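Local coordinates for protein agmatinase (Burkholderia thailandensis, PDB 4DZ4) that probably hydrolyses agmatine to putrescine and urea, as an arginase-family enzyme that carries two manganese ions in each subunit, at residues G89-P92 with F93-L96; V119-A122 with R123-Q127; L145-A148 with H149-Y153; N213-D216 with A217-H221; G264-S267 with S268-L272. One frame throughout, in Å; residues are numbered along the deposited sequence.

How the contacts relate
The five contacts are local ones, met in series along the chain of a single arginase-family domain built on a parallel sheet. Contact 1 lies in the loop between helix 69-76 and strand 98-103. Contacts 2 and 3 occupy the neighbouring helices 114-126 and 142-153, their centres 9 Å apart, and they touch where Ala122 meets Ala148. On the other side of the chain's centre from contact 2, contacts 4 and 5 start helices 217-223 and 268-276; their centres are 12 Å apart and His221 reaches Gln270. Contacts 2 and 3 are thus helix turns and contacts 4 and 5 helix starts, while contact 1 is a loop turn. A manganese ion lies about 11 Å from the side chain of Leu146.

Contact 1. Residues G89-P92 with F93-L96; sequences GFDP and FDDL. With EDO (1,2-ethanediol), chain T.
Pro92 lays its CG over the face of the Phe93 ring, 3.9 Å from the ring centroid and only 6° off the ring normal, a CH-pi contact between consecutive residues whose side chains run alongside each other and point the same way. Asp91 meets the same ring quite differently: its side chain crosses that of Phe93 at about a right angle, with carboxylate and ring planes 86° apart. The reason lies in the backbone, because Asp91 OD1 accepts from Phe93 N at 2.8 Å, the N-H arriving from above the carboxylate plane. Placing CG opposite the backbone nitrogen (chi1 177°) swings the carboxylate forward to that N-H, forming an Asx turn. Asp94 N then bonds to Asp91 O at 3.3 Å, an i to i+3 bond, and Leu96 N to Pro92 O at 2.9 Å. Two acidic groups face each other here, Asp91 OD2 and Asp94 OD1 being 4.1 Å apart, and a water donating to both bridges them and probably eases their repulsion. Asp91 OD2 also bonds to Ser23 and to a 1,2-ethanediol molecule. A second water joins Asp91 O to Asp95 OD1, an oxygen that also pairs with Arg317. The turn lies against helix 300-323, where Pro92 touches Arg317 and Phe93 touches Leu313, while Arg38 makes a cation-pi contact with Phe93; strand 98-103 begins shortly after Leu96.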
loop_
_atom_site.group_PDB
_atom_site.type_symbol
_atom_site.label_atom_id
_atom_site.label_comp_id
_atom_site.label_asym_id
_atom_site.label_seq_id
_atom_site.Cartn_x
_atom_site.Cartn_y
_atom_site.Cartn_z
ATOM N N GLY B 89 -10.235 13.830 -30.730
ATOM C CA GLY B 89 -9.226 14.474 -31.570
ATOM C C GLY B 89 -9.394 15.979 -31.703
ATOM O O GLY B 89 -8.875 16.581 -32.645
ATOM N N PHE B 90 -10.142 16.577 -30.782
ATOM C CA PHE B 90 -10.210 18.031 -30.688
ATOM C C PHE B 90 -9.853 18.427 -29.268
ATOM O O PHE B 90 -9.948 17.608 -28.355
ATOM C CB PHE B 90 -11.609 18.552 -31.101
ATOM C CG PHE B 90 -12.762 17.864 -30.405
ATOM C CD1 PHE B 90 -13.010 18.068 -29.049
ATOM C CD2 PHE B 90 -13.611 17.011 -31.118
ATOM C CE1 PHE B 90 -14.062 17.426 -28.413
ATOM C CE2 PHE B 90 -14.669 16.374 -30.487
ATOM C CZ PHE B 90 -14.901 16.584 -29.140
ATOM N N ASP B 91 -9.436 19.679 -29.073
ATOM C CA ASP B 91 -9.319 20.205 -27.719
ATOM C C ASP B 91 -10.696 20.768 -27.392
ATOM O O ASP B 91 -11.111 21.758 -27.996
ATOM C CB ASP B 91 -8.254 21.301 -27.627
ATOM C CG ASP B 91 -8.170 21.912 -26.228
ATOM O OD1 ASP B 91 -9.085 21.696 -25.411
ATOM O OD2 ASP B 91 -7.158 22.568 -25.942
ATOM N N PRO B 92 -11.423 20.138 -26.454
ATOM C CA PRO B 92 -12.787 20.608 -26.291
ATOM C C PRO B 92 -12.862 22.033 -25.761
ATOM O O PRO B 92 -13.886 22.683 -25.946
ATOM C CB PRO B 92 -13.392 19.614 -25.281
ATOM C CG PRO B 92 -12.225 19.062 -24.538
ATOM C CD PRO B 92 -11.085 19.042 -25.516
ATOM N N PHE B 93 -11.787 22.522 -25.130
ATOM C CA PHE B 93 -11.870 23.798 -24.410
ATOM C C PHE B 93 -11.670 24.974 -25.338
ATOM O O PHE B 93 -11.833 26.116 -24.931
ATOM C CB PHE B 93 -10.923 23.812 -23.204
ATOM C CG PHE B 93 -11.086 22.601 -22.344
ATOM C CD1 PHE B 93 -12.339 22.290 -21.815
ATOM C CD2 PHE B 93 -10.020 21.748 -22.101
ATOM C CE1 PHE B 93 -12.525 21.150 -21.041
ATOM C CE2 PHE B 93 -10.192 20.615 -21.296
ATOM C CZ PHE B 93 -11.444 20.308 -20.797
ATOM N N ASP B 94 -11.377 24.684 -26.603
ATOM C CA ASP B 94 -11.311 25.747 -27.611
ATOM C C ASP B 94 -12.678 26.336 -27.896
ATOM O O ASP B 94 -12.778 27.507 -28.275
ATOM C CB ASP B 94 -10.619 25.261 -28.879
ATOM C CG ASP B 94 -9.118 25.203 -28.720
ATOM O OD1 ASP B 94 -8.579 25.922 -27.838
ATOM O OD2 ASP B 94 -8.472 24.428 -29.453
ATOM N N ASP B 95 -13.740 25.546 -27.729
ATOM C CA ASP B 95 -15.069 26.092 -27.953
ATOM C C ASP B 95 -16.146 25.646 -26.988
ATOM O O ASP B 95 -17.308 25.980 -27.187
ATOM C CB ASP B 95 -15.513 25.939 -29.420
ATOM C CG ASP B 95 -15.408 24.528 -29.917
ATOM O OD1 ASP B 95 -15.556 23.580 -29.117
ATOM O OD2 ASP B 95 -15.174 24.363 -31.134
ATOM N N LEU B 96 -15.749 24.920 -25.934
ATOM C CA LEU B 96 -16.634 24.625 -24.816
ATOM C C LEU B 96 -16.020 25.236 -23.559
ATOM O O LEU B 96 -14.885 24.911 -23.194
ATOM C CB LEU B 96 -16.790 23.103 -24.591
ATOM C CG LEU B 96 -17.805 22.641 -23.526
ATOM C CD1 LEU B 96 -19.249 22.767 -23.983
ATOM C CD2 LEU B 96 -17.534 21.188 -23.102
HETATM C C1 EDO T . -4.593 19.296 -25.662
HETATM O O1 EDO T . -6.027 19.270 -25.766
HETATM C C2 EDO T . -4.135 20.494 -24.853
HETATM O O2 EDO T . -4.387 21.639 -25.682
HETATM O O HOH W 1 -6.512 25.263 -26.470
HETATM O O HOH W 2 -12.998 22.261 -29.701
HETATM O O HOH W 3 -9.072 21.479 -31.191
#

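Contact 2. Residues V119-A122 with R123-Q127; sequences VEHA and RTILQ
Arg123 can be followed outward along helix 114-126 to its partner Glu120, one turn earlier. Its CB lies 3.4 Å from Val119 O, the same carbonyl that accepts from Arg123 N in the helix. The chain then runs out to CD, 3.6 Å from Glu120 OE1, and a bend at chi3 (64°) brings the guanidinium round beside the carboxylate. NE donates to Glu120 OE1 at 2.8 Å and NH2 to Glu120 OE2 at 2.9 Å, a two-pronged, side-on salt bridge in which each oxygen is met on its syn side, though somewhat out of the carboxylate plane. The two planes are 25° apart, but both oxygens lie near the guanidinium plane. Glu120 gets there by its own bend at chi2, and the two side chains lie alongside each other. One turn on, Thr124 OG1 donates to Glu120 O at 3.0 Å. Thr124 N bonds to that oxygen too, from the other face of the carbonyl plane, so the hydroxyl finds its acceptor within the helix. The buried side carries a different pair: Ile125 CD1 sits over one face of the His121 ring, 3.8 Å from its centroid, while His121 NE2 bonds to Ser52. Ala122 packs on helix 142-153. An i to i+3 ion pair outside, with largely apolar packing and the His121-Ser52 bond inside, is typical of an amphipathic helix flanking a parallel alpha/beta sheet.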
loop_
_atom_site.group_PDB
_atom_site.type_symbol
_atom_site.label_atom_id
_atom_site.label_comp_id
_atom_site.label_asym_id
_atom_site.label_seq_id
_atom_site.Cartn_x
_atom_site.Cartn_y
_atom_site.Cartn_z
ATOM N N VAL B 119 -29.090 20.856 -2.921
ATOM C CA VAL B 119 -30.137 21.462 -3.797
ATOM C C VAL B 119 -29.759 22.911 -4.119
ATOM O O VAL B 119 -29.834 23.329 -5.283
ATOM C CB VAL B 119 -31.552 21.368 -3.180
ATOM C CG1 VAL B 119 -32.600 22.058 -4.074
ATOM C CG2 VAL B 119 -31.930 19.910 -2.945
ATOM N N GLU B 120 -29.330 23.684 -3.121
ATOM C CA GLU B 120 -29.066 25.114 -3.350
ATOM C C GLU B 120 -27.803 25.344 -4.198
ATOM O O GLU B 120 -27.731 26.264 -4.994
ATOM C CB GLU B 120 -28.946 25.831 -2.004
ATOM C CG GLU B 120 -28.529 27.286 -2.083
ATOM C CD GLU B 120 -29.525 28.183 -2.819
ATOM O OE1 GLU B 120 -30.700 27.813 -3.071
ATOM O OE2 GLU B 120 -29.108 29.300 -3.172
ATOM N N HIS B 121 -26.803 24.482 -4.015
ATOM C CA HIS B 121 -25.603 24.504 -4.839
ATOM C C HIS B 121 -25.997 24.322 -6.291
ATOM O O HIS B 121 -25.584 25.100 -7.165
ATOM C CB HIS B 121 -24.673 23.383 -4.322
ATOM C CG HIS B 121 -23.455 23.116 -5.178
ATOM N ND1 HIS B 121 -22.353 23.899 -5.149
ATOM C CD2 HIS B 121 -23.164 22.047 -6.047
ATOM C CE1 HIS B 121 -21.428 23.383 -5.994
ATOM N NE2 HIS B 121 -21.932 22.257 -6.542
ATOM N N ALA B 122 -26.820 23.317 -6.558
ATOM C CA ALA B 122 -27.236 23.017 -7.936
ATOM C C ALA B 122 -28.160 24.132 -8.448
ATOM O O ALA B 122 -28.028 24.589 -9.577
ATOM C CB ALA B 122 -27.931 21.663 -8.005
ATOM N N ARG B 123 -29.108 24.562 -7.611
ATOM C CA ARG B 123 -29.986 25.679 -8.021
ATOM C C ARG B 123 -29.187 26.898 -8.467
ATOM O O ARG B 123 -29.493 27.521 -9.503
ATOM C CB ARG B 123 -30.982 26.036 -6.905
ATOM C CG ARG B 123 -32.086 27.020 -7.334
ATOM C CD ARG B 123 -32.624 27.845 -6.159
ATOM N NE ARG B 123 -31.564 28.704 -5.618
ATOM C CZ ARG B 123 -31.220 29.896 -6.103
ATOM N NH1 ARG B 123 -31.870 30.416 -7.147
ATOM N NH2 ARG B 123 -30.218 30.575 -5.554
ATOM N N THR B 124 -28.175 27.261 -7.682
ATOM C CA THR B 124 -27.340 28.391 -7.999
ATOM C C THR B 124 -26.656 28.222 -9.364
ATOM O O THR B 124 -26.649 29.134 -10.202
ATOM C CB THR B 124 -26.285 28.617 -6.892
ATOM O OG1 THR B 124 -26.973 29.026 -5.715
ATOM C CG2 THR B 124 -25.316 29.727 -7.287
ATOM N N ILE B 125 -26.070 27.048 -9.586
ATOM C CA ILE B 125 -25.343 26.830 -10.847
ATOM C C ILE B 125 -26.333 26.790 -12.014
ATOM O O ILE B 125 -26.097 27.382 -13.064
ATOM C CB ILE B 125 -24.490 25.547 -10.767
ATOM C CG1 ILE B 125 -23.359 25.773 -9.742
ATOM C CG2 ILE B 125 -23.948 25.176 -12.151
ATOM C CD1 ILE B 125 -22.778 24.467 -9.214
ATOM N N LEU B 126 -27.483 26.152 -11.795
ATOM C CA LEU B 126 -28.454 26.008 -12.881
ATOM C C LEU B 126 -29.091 27.334 -13.320
ATOM O O LEU B 126 -29.573 27.428 -14.445
ATOM C CB LEU B 126 -29.511 24.955 -12.545
ATOM C CG LEU B 126 -28.952 23.542 -12.424
ATOM C CD1 LEU B 126 -30.045 22.611 -11.925
ATOM C CD2 LEU B 126 -28.414 23.079 -13.754
ATOM N N GLN B 127 -29.039 28.363 -12.464
ATOM C CA GLN B 127 -29.552 29.685 -12.823
ATOM C C GLN B 127 -28.725 30.282 -13.972
ATOM O O GLN B 127 -29.231 31.132 -14.730
ATOM C CB GLN B 127 -29.627 30.628 -11.601
#

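Contact 3. Residues L145-A148 with H149-Y153; sequences LLIA and HAQKY
His149 folds its imidazole back over the preceding helical turn until the ring edge meets the carbonyl of Leu145. With CG beside the backbone nitrogen (chi1 -81°), ND1 comes within 2.8 Å of Leu145 O, and that oxygen lies close to the ring plane, 7° out of it. The backbone N of His149 reaches Leu145 O as well, at 2.9 Å, so one carbonyl serves two N-H groups of a single residue. They approach differently: the backbone donor is tilted 18° from the carbonyl plane, whereas ND1 stands well above it. The ring meets Tyr242 edge-to-face.

Further round helix 142-153, Gln151 extends beyond CG, with its CB 3.3 Å from Ala148 O. A water completes the link, donating to Ala148 O and to Gln151 OE1 at 2.7 Å each. Ala148 CB faces helix 114-126, and Lys152 NZ pairs with Asp129. Between Lys152 N and Ala148 O the helical bond is weak, at 3.4 Å, and the water supplies that carbonyl with a further donor. In this alpha/beta arginase fold the helix packs through His149 on strands 131-136 (Met132) and 282-289 (Ile284) of the parallel sheet. The use of ND1 as a donor implies that this nitrogen carries a hydrogen; its bond to Leu145 O holds the rotation of the buried imidazole, while the backbone N-H keeps its ordinary helical bond to the same oxygen.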
loop_
_atom_site.group_PDB
_atom_site.type_symbol
_atom_site.label_atom_id
_atom_site.label_comp_id
_atom_site.label_asym_id
_atom_site.label_seq_id
_atom_site.Cartn_x
_atom_site.Cartn_y
_atom_site.Cartn_z
ATOM N N LEU B 145 -29.380 16.479 -6.382
ATOM C CA LEU B 145 -29.031 17.010 -7.699
ATOM C C LEU B 145 -30.210 16.852 -8.651
ATOM O O LEU B 145 -30.522 17.787 -9.401
ATOM C CB LEU B 145 -27.775 16.320 -8.265
ATOM C CG LEU B 145 -26.446 16.650 -7.545
ATOM C CD1 LEU B 145 -25.303 15.846 -8.166
ATOM C CD2 LEU B 145 -26.113 18.153 -7.578
ATOM N N LEU B 146 -30.878 15.703 -8.607
ATOM C CA LEU B 146 -32.059 15.481 -9.437
ATOM C C LEU B 146 -33.208 16.431 -9.066
ATOM O O LEU B 146 -33.940 16.897 -9.927
ATOM C CB LEU B 146 -32.529 14.028 -9.348
ATOM C CG LEU B 146 -31.659 13.013 -10.090
ATOM C CD1 LEU B 146 -32.094 11.620 -9.667
ATOM C CD2 LEU B 146 -31.724 13.187 -11.624
ATOM N N ILE B 147 -33.380 16.693 -7.777
ATOM C CA ILE B 147 -34.412 17.650 -7.335
ATOM C C ILE B 147 -34.203 18.985 -8.041
ATOM O O ILE B 147 -35.138 19.542 -8.628
ATOM C CB ILE B 147 -34.408 17.830 -5.793
ATOM C CG1 ILE B 147 -34.922 16.541 -5.133
ATOM C CG2 ILE B 147 -35.236 19.047 -5.361
ATOM C CD1 ILE B 147 -34.694 16.481 -3.638
ATOM N N ALA B 148 -32.966 19.487 -8.001
ATOM C CA ALA B 148 -32.661 20.794 -8.561
ATOM C C ALA B 148 -32.786 20.752 -10.089
ATOM O O ALA B 148 -33.298 21.696 -10.705
ATOM C CB ALA B 148 -31.253 21.209 -8.140
ATOM N N HIS B 149 -32.357 19.644 -10.695
ATOM C CA HIS B 149 -32.503 19.481 -12.155
ATOM C C HIS B 149 -33.938 19.429 -12.637
ATOM O O HIS B 149 -34.263 20.010 -13.664
ATOM C CB HIS B 149 -31.696 18.289 -12.660
ATOM C CG HIS B 149 -30.224 18.601 -12.847
ATOM N ND1 HIS B 149 -29.362 18.671 -11.811
ATOM C CD2 HIS B 149 -29.486 18.897 -13.997
ATOM C CE1 HIS B 149 -28.128 18.986 -12.278
ATOM N NE2 HIS B 149 -28.211 19.132 -13.615
ATOM N N ALA B 150 -34.808 18.746 -11.903
ATOM C CA ALA B 150 -36.234 18.724 -12.237
ATOM C C ALA B 150 -36.867 20.108 -12.137
ATOM O O ALA B 150 -37.802 20.393 -12.883
ATOM C CB ALA B 150 -36.983 17.726 -11.358
ATOM N N GLN B 151 -36.377 20.962 -11.225
ATOM C CA GLN B 151 -36.867 22.355 -11.144
ATOM C C GLN B 151 -36.645 23.079 -12.475
ATOM O O GLN B 151 -37.500 23.816 -12.938
ATOM C CB GLN B 151 -36.188 23.164 -10.023
ATOM C CG GLN B 151 -36.600 22.834 -8.589
ATOM C CD GLN B 151 -35.721 23.511 -7.512
ATOM O OE1 GLN B 151 -34.811 24.298 -7.817
ATOM N NE2 GLN B 151 -36.000 23.204 -6.242
ATOM N N LYS B 152 -35.476 22.873 -13.076
ATOM C CA LYS B 152 -35.106 23.582 -14.290
ATOM C C LYS B 152 -35.658 22.931 -15.547
ATOM O O LYS B 152 -36.175 23.627 -16.401
ATOM C CB LYS B 152 -33.583 23.681 -14.418
ATOM C CG LYS B 152 -33.136 24.478 -15.634
ATOM C CD LYS B 152 -31.635 24.692 -15.631
ATOM C CE LYS B 152 -31.172 25.598 -16.768
ATOM N NZ LYS B 152 -31.675 27.002 -16.699
ATOM N N TYR B 153 -35.538 21.607 -15.637
ATOM C CA TYR B 153 -35.791 20.843 -16.856
ATOM C C TYR B 153 -37.132 20.119 -16.873
ATOM O O TYR B 153 -37.495 19.511 -17.888
ATOM C CB TYR B 153 -34.669 19.829 -17.087
ATOM C CG TYR B 153 -33.360 20.466 -17.441
ATOM C CD1 TYR B 153 -33.132 20.919 -18.747
ATOM C CD2 TYR B 153 -32.342 20.626 -16.483
ATOM C CE1 TYR B 153 -31.943 21.523 -19.091
ATOM C CE2 TYR B 153 -31.128 21.232 -16.822
ATOM C CZ TYR B 153 -30.941 21.675 -18.136
ATOM O OH TYR B 153 -29.769 22.274 -18.534
HETATM O O HOH W 4 -32.941 24.250 -9.786
#

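Contact 4. Residues N213-D216 with A217-H221; sequences NVLD and AAWVH
Leu215 spreads over the indole of Trp219, its CD2 standing 4.0 Å from the centroid of the six-membered ring and 4° off the ring normal, a CH-pi contact over the face. Leu215 CB and CD1 add touches at CE3 and CZ3, so CB and both methyls lie against the benzo half. The two side chains run alongside each other and point the same way. Trp219 has CG opposite its backbone nitrogen (chi1 -170°), which turns the indole back toward the strand; Leu215 instead keeps CG beside its own nitrogen (chi1 -54°).

Asp216 adopts the conformation in which CG lies between backbone N and carbonyl carbon. From there OD1 accepts from Trp219 N at 2.8 Å, and the same oxygen is 3.2 Å from Trp219 CB. Its other oxygen, OD2, bonds to Tyr86 of the second subunit, so both carboxylate oxygens are engaged. Asp216 O takes Val220 N at 3.0 Å, the first regular turn of the helix. Leu215 also touches Arg231 of helix 225-236. Here an aspartate N-cap joins strand 213-216, outermost in the sheet within this chain, directly to helix 217-223, a strand-to-helix junction of the alpha/beta arginase fold.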
loop_
_atom_site.group_PDB
_atom_site.type_symbol
_atom_site.label_atom_id
_atom_site.label_comp_id
_atom_site.label_asym_id
_atom_site.label_seq_id
_atom_site.Cartn_x
_atom_site.Cartn_y
_atom_site.Cartn_z
ATOM N N ASN B 213 -35.728 -0.129 -16.478
ATOM C CA ASN B 213 -35.047 -1.094 -17.363
ATOM C C ASN B 213 -33.663 -1.426 -16.817
ATOM O O ASN B 213 -32.907 -0.520 -16.476
ATOM C CB ASN B 213 -34.922 -0.527 -18.756
ATOM C CG ASN B 213 -36.269 -0.185 -19.338
ATOM O OD1 ASN B 213 -37.027 -1.075 -19.703
ATOM N ND2 ASN B 213 -36.591 1.102 -19.398
ATOM N N VAL B 214 -33.337 -2.724 -16.729
ATOM C CA VAL B 214 -32.044 -3.153 -16.145
ATOM C C VAL B 214 -31.272 -3.943 -17.198
ATOM O O VAL B 214 -31.803 -4.913 -17.765
ATOM C CB VAL B 214 -32.247 -4.030 -14.884
ATOM C CG1 VAL B 214 -30.929 -4.629 -14.382
ATOM C CG2 VAL B 214 -32.901 -3.212 -13.758
ATOM N N LEU B 215 -30.042 -3.509 -17.466
ATOM C CA LEU B 215 -29.118 -4.227 -18.334
ATOM C C LEU B 215 -28.004 -4.673 -17.378
ATOM O O LEU B 215 -27.112 -3.888 -17.056
ATOM C CB LEU B 215 -28.592 -3.332 -19.461
ATOM C CG LEU B 215 -29.633 -2.614 -20.336
ATOM C CD1 LEU B 215 -28.981 -1.734 -21.405
ATOM C CD2 LEU B 215 -30.560 -3.664 -20.978
ATOM N N ASP B 216 -28.097 -5.913 -16.891
ATOM C CA ASP B 216 -27.173 -6.313 -15.837
ATOM C C ASP B 216 -25.757 -6.535 -16.376
ATOM O O ASP B 216 -25.538 -6.531 -17.599
ATOM C CB ASP B 216 -27.736 -7.466 -14.962
ATOM C CG ASP B 216 -27.836 -8.812 -15.673
ATOM O OD1 ASP B 216 -27.345 -9.005 -16.815
ATOM O OD2 ASP B 216 -28.445 -9.721 -15.046
ATOM N N ALA B 217 -24.777 -6.634 -15.471
ATOM C CA ALA B 217 -23.407 -6.868 -15.908
ATOM C C ALA B 217 -23.305 -8.048 -16.898
ATOM O O ALA B 217 -22.661 -7.923 -17.939
ATOM C CB ALA B 217 -22.482 -7.081 -14.705
ATOM N N ALA B 218 -23.955 -9.171 -16.593
ATOM C CA ALA B 218 -23.899 -10.333 -17.492
ATOM C C ALA B 218 -24.438 -9.986 -18.879
ATOM O O ALA B 218 -23.906 -10.442 -19.898
ATOM C CB ALA B 218 -24.684 -11.505 -16.930
ATOM N N TRP B 219 -25.467 -9.150 -18.904
ATOM C CA TRP B 219 -26.104 -8.781 -20.172
ATOM C C TRP B 219 -25.134 -7.971 -21.005
ATOM O O TRP B 219 -24.998 -8.185 -22.217
ATOM C CB TRP B 219 -27.408 -8.031 -19.886
ATOM C CG TRP B 219 -28.261 -7.818 -21.118
ATOM C CD1 TRP B 219 -29.383 -8.549 -21.509
ATOM C CD2 TRP B 219 -28.110 -6.762 -22.135
ATOM N NE1 TRP B 219 -29.922 -8.028 -22.682
ATOM C CE2 TRP B 219 -29.186 -6.972 -23.112
ATOM C CE3 TRP B 219 -27.207 -5.725 -22.343
ATOM C CZ2 TRP B 219 -29.343 -6.140 -24.227
ATOM C CZ3 TRP B 219 -27.375 -4.907 -23.459
ATOM C CH2 TRP B 219 -28.407 -5.120 -24.385
ATOM N N VAL B 220 -24.423 -7.048 -20.356
ATOM C CA VAL B 220 -23.464 -6.209 -21.045
ATOM C C VAL B 220 -22.325 -7.072 -21.583
ATOM O O VAL B 220 -21.905 -6.895 -22.719
ATOM C CB VAL B 220 -22.931 -5.066 -20.161
ATOM C CG1 VAL B 220 -21.838 -4.276 -20.874
ATOM C CG2 VAL B 220 -24.086 -4.162 -19.760
ATOM N N HIS B 221 -21.854 -8.023 -20.778
ATOM C CA HIS B 221 -20.769 -8.899 -21.200
ATOM C C HIS B 221 -21.198 -9.742 -22.385
ATOM O O HIS B 221 -20.421 -9.963 -23.303
ATOM C CB HIS B 221 -20.344 -9.806 -20.043
ATOM C CG HIS B 221 -19.610 -9.077 -18.937
ATOM N ND1 HIS B 221 -18.603 -8.210 -19.183
ATOM C CD2 HIS B 221 -19.757 -9.130 -17.557
ATOM C CE1 HIS B 221 -18.136 -7.726 -18.015
ATOM N NE2 HIS B 221 -18.843 -8.300 -17.019
#

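Contact 5. Residues G264-S267 with S268-L272; sequences GGLS and SAQAL
Gln270, extended beyond CG, reaches back from the first turn of helix 268-276 so that its OE1 meets the N-H of Ser267 at 2.9 Å. That donor lies in the carbonyl plane, on a lone pair, and the N-H points at the oxygen at 162°. In the reciprocal bond, Ser267 OG accepts from Gln270 N at 3.0 Å, which completes a capping box. The serine hydroxyl sits between backbone nitrogen and carbonyl carbon (chi1 65°), the position from which it can reach forward over the helix start.

This is the close part of the contact. Ser267 OG is 3.3 Å from Gln270 CG, Gln270 OE1 approaches Leu266 CA to 3.3 Å, and Leu266, crossing Gln270 at about a right angle, brings CB to 3.7 Å from the same oxygen. Ser267 O takes Ala271 N at 3.1 Å, and Phe254 packs against Ser267. Ala269 is looser with respect to the loop segment, its CB merely skirting Ser267 OG at 3.7 Å; this partly exposed side is in part covered by His221 of the third subunit. Toward the loop the two segments barely meet at Gly265.

Gln270 NE2 bonds to His221 ND1, so the amide is used at both ends: its oxygen takes the N-H of the N-cap residue Ser267, while its nitrogen links the box to helix 217-223. The paired bonds supply acceptors for two N-H groups, those of Ser267 and Gln270, at a helix start where the backbone alone leaves such donors without a regular helical partner.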
loop_
_atom_site.group_PDB
_atom_site.type_symbol
_atom_site.label_atom_id
_atom_site.label_comp_id
_atom_site.label_asym_id
_atom_site.label_seq_id
_atom_site.Cartn_x
_atom_site.Cartn_y
_atom_site.Cartn_z
ATOM N N GLY B 264 -17.398 -9.098 -10.803
ATOM C CA GLY B 264 -18.084 -9.424 -12.082
ATOM C C GLY B 264 -18.498 -8.216 -12.920
ATOM O O GLY B 264 -19.434 -8.307 -13.726
ATOM N N GLY B 265 -17.861 -7.077 -12.722
ATOM C CA GLY B 265 -18.329 -5.833 -13.358
ATOM C C GLY B 265 -17.725 -5.565 -14.739
ATOM O O GLY B 265 -17.125 -6.441 -15.370
ATOM N N LEU B 266 -17.919 -4.338 -15.195
ATOM C CA LEU B 266 -17.449 -3.877 -16.491
ATOM C C LEU B 266 -15.983 -3.498 -16.496
ATOM O O LEU B 266 -15.434 -3.084 -15.481
ATOM C CB LEU B 266 -18.276 -2.658 -16.923
ATOM C CG LEU B 266 -19.609 -2.910 -17.643
ATOM C CD1 LEU B 266 -20.574 -3.811 -16.944
ATOM C CD2 LEU B 266 -20.293 -1.591 -17.983
ATOM N N SER B 267 -15.339 -3.620 -17.655
ATOM C CA SER B 267 -14.030 -3.012 -17.840
ATOM C C SER B 267 -14.175 -1.498 -18.120
ATOM O O SER B 267 -15.241 -1.054 -18.536
ATOM C CB SER B 267 -13.289 -3.674 -19.006
ATOM O OG SER B 267 -13.959 -3.448 -20.247
ATOM N N SER B 268 -13.109 -0.721 -17.911
ATOM C CA SER B 268 -13.179 0.689 -18.312
ATOM C C SER B 268 -13.367 0.788 -19.845
ATOM O O SER B 268 -14.035 1.717 -20.318
ATOM C CB SER B 268 -11.968 1.492 -17.821
ATOM O OG SER B 268 -10.791 0.862 -18.276
ATOM N N ALA B 269 -12.785 -0.155 -20.611
ATOM C CA ALA B 269 -12.961 -0.159 -22.064
ATOM C C ALA B 269 -14.446 -0.241 -22.430
ATOM O O ALA B 269 -14.928 0.524 -23.306
ATOM C CB ALA B 269 -12.190 -1.302 -22.722
ATOM N N GLN B 270 -15.163 -1.174 -21.818
ATOM C CA GLN B 270 -16.615 -1.301 -22.081
ATOM C C GLN B 270 -17.375 -0.032 -21.698
ATOM O O GLN B 270 -18.195 0.472 -22.466
ATOM C CB GLN B 270 -17.247 -2.481 -21.332
ATOM C CG GLN B 270 -16.842 -3.880 -21.768
ATOM C CD GLN B 270 -17.323 -4.949 -20.786
ATOM O OE1 GLN B 270 -17.031 -4.898 -19.575
ATOM N NE2 GLN B 270 -18.092 -5.908 -21.287
ATOM N N ALA B 271 -17.133 0.460 -20.489
ATOM C CA ALA B 271 -17.852 1.637 -20.020
ATOM C C ALA B 271 -17.604 2.851 -20.924
ATOM O O ALA B 271 -18.535 3.610 -21.243
ATOM C CB ALA B 271 -17.486 1.954 -18.560
ATOM N N LEU B 272 -16.341 3.068 -21.283
ATOM C CA LEU B 272 -16.002 4.254 -22.058
ATOM C C LEU B 272 -16.574 4.132 -23.478
ATOM O O LEU B 272 -16.992 5.133 -24.075
ATOM C CB LEU B 272 -14.488 4.482 -22.066
ATOM C CG LEU B 272 -13.912 4.873 -20.683
ATOM C CD1 LEU B 272 -12.399 4.934 -20.802
ATOM C CD2 LEU B 272 -14.477 6.213 -20.164
#